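Local coordinates for protein TqaL (Neurospora crassa, PDB 7EEH) that belongs to the 2OG-Fe dioxygenase family of the cupin clan and holds an iron(III) ion in its metal site, at residues T128-Q131 with A132-F136. The protein carries 1 engineered substitution. Sequence-based numbering, arbitrary orientation.
Sequences TAFQ and ALLVF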
loop_
_atom_site.group_PDB
_atom_site.type_symbol
_atom_site.label_atom_id
_atom_site.label_comp_id
_atom_site.label_asym_id
_atom_site.label_seq_id
_atom_site.Cartn_x
_atom_site.Cartn_y
_atom_site.Cartn_z
ATOM N N THR B 128 -20.968 -5.473 -13.173
ATOM C CA THR B 128 -19.579 -5.814 -12.849
ATOM C C THR B 128 -19.280 -5.766 -11.352
ATOM O O THR B 128 -18.290 -6.371 -10.916
ATOM C CB THR B 128 -18.602 -4.882 -13.574
ATOM O OG1 THR B 128 -18.813 -3.533 -13.125
ATOM C CG2 THR B 128 -18.807 -4.966 -15.075
ATOM N N ALA B 129 -20.068 -5.031 -10.569
ATOM C CA ALA B 129 -19.905 -5.067 -9.119
ATOM C C ALA B 129 -20.445 -6.367 -8.548
ATOM O O ALA B 129 -19.795 -6.996 -7.704
ATOM C CB ALA B 129 -20.592 -3.867 -8.455
ATOM N N PHE B 130 -21.621 -6.800 -9.006
ATOM C CA PHE B 130 -22.092 -8.132 -8.628
ATOM C C PHE B 130 -21.079 -9.203 -9.011
ATOM O O PHE B 130 -20.803 -10.117 -8.219
ATOM C CB PHE B 130 -23.441 -8.445 -9.282
ATOM C CG PHE B 130 -23.847 -9.899 -9.149
ATOM C CD1 PHE B 130 -24.438 -10.363 -7.983
ATOM C CD2 PHE B 130 -23.617 -10.798 -10.180
ATOM C CE1 PHE B 130 -24.800 -11.698 -7.851
ATOM C CE2 PHE B 130 -23.981 -12.132 -10.056
ATOM C CZ PHE B 130 -24.572 -12.584 -8.892
ATOM N N GLN B 131 -20.528 -9.121 -10.232
ATOM C CA GLN B 131 -19.528 -10.100 -10.650
ATOM C C GLN B 131 -18.304 -10.045 -9.744
ATOM O O GLN B 131 -17.748 -11.082 -9.379
ATOM C CB GLN B 131 -19.126 -9.876 -12.110
ATOM C CG GLN B 131 -20.293 -10.056 -13.100
ATOM C CD GLN B 131 -19.874 -9.931 -14.559
ATOM O OE1 GLN B 131 -18.828 -9.367 -14.870
ATOM N NE2 GLN B 131 -20.695 -10.468 -15.459
ATOM N N ALA B 132 -17.874 -8.843 -9.369
ATOM C CA ALA B 132 -16.749 -8.725 -8.446
ATOM C C ALA B 132 -17.068 -9.380 -7.111
ATOM O O ALA B 132 -16.191 -9.990 -6.489
ATOM C CB ALA B 132 -16.379 -7.258 -8.250
ATOM N N LEU B 133 -18.330 -9.302 -6.672
ATOM C CA LEU B 133 -18.715 -9.972 -5.432
ATOM C C LEU B 133 -18.542 -11.480 -5.537
ATOM O O LEU B 133 -18.076 -12.117 -4.590
ATOM C CB LEU B 133 -20.155 -9.630 -5.047
ATOM C CG LEU B 133 -20.349 -8.333 -4.257
ATOM C CD1 LEU B 133 -21.831 -7.973 -4.150
ATOM C CD2 LEU B 133 -19.699 -8.423 -2.860
ATOM N N LEU B 134 -18.916 -12.072 -6.674
ATOM C CA LEU B 134 -18.713 -13.506 -6.864
ATOM C C LEU B 134 -17.232 -13.857 -6.851
ATOM O O LEU B 134 -16.822 -14.837 -6.224
ATOM C CB LEU B 134 -19.346 -13.964 -8.178
ATOM C CG LEU B 134 -20.864 -14.179 -8.229
ATOM C CD1 LEU B 134 -21.277 -14.422 -9.663
ATOM C CD2 LEU B 134 -21.288 -15.352 -7.345
ATOM N N VAL B 135 -16.419 -13.086 -7.579
ATOM C CA VAL B 135 -14.984 -13.348 -7.605
ATOM C C VAL B 135 -14.415 -13.244 -6.195
ATOM O O VAL B 135 -13.650 -14.110 -5.750
ATOM C CB VAL B 135 -14.288 -12.389 -8.591
ATOM C CG1 VAL B 135 -12.812 -12.599 -8.586
ATOM C CG2 VAL B 135 -14.817 -12.624 -10.010
ATOM N N PHE B 136 -14.790 -12.186 -5.473
ATOM C CA PHE B 136 -14.351 -12.000 -4.090
ATOM C C PHE B 136 -14.593 -13.253 -3.262
ATOM O O PHE B 136 -13.684 -13.752 -2.585
ATOM C CB PHE B 136 -15.091 -10.803 -3.483
ATOM C CG PHE B 136 -14.901 -10.617 -1.979
ATOM C CD1 PHE B 136 -13.833 -9.873 -1.483
ATOM C CD2 PHE B 136 -15.842 -11.094 -1.080
ATOM C CE1 PHE B 136 -13.696 -9.639 -0.114
ATOM C CE2 PHE B 136 -15.718 -10.869 0.281
ATOM C CZ PHE B 136 -14.635 -10.137 0.768
#
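F130 and L134, one helical turn apart in the opening turns of helix 128-141, illustrate how an i/i+4 pair of apolar side chains settles on the buried side of a helix. F130 starts out away from the following turn, but CG anti to the backbone N (chi1 169°) brings the ring end back beside L134. L134 meets it obliquely, chiefly through CD1, 3.6 Å from CE2 of F130, with CG farther off near the same ring end. Both side chains also rest on strand 267-277 of the large antiparallel sheet, F130 on L272 and L134 on F274, while L133 reaches L272 and F274 as well as M192 and T194 of strand 190-199. Elsewhere round the helix, A132 packs on L45 and L48 of helix 38-48. Four i+4 backbone hydrogen bonds join the turns, from A132 N to T128 O (2.9 Å) up to V135 N with Q131 O (3.0 Å, N-H...O angle 169°). Polar ends turn to other partners: T128 OG1 bonds D54 OD2 and T51 N, and Q131 NE2 bonds the carbonyl of Q125. The chemistry therefore divides by direction, with carbonyls satisfied along the helix axis and hydrocarbon joining the helix to the sheet and to helix 38-48.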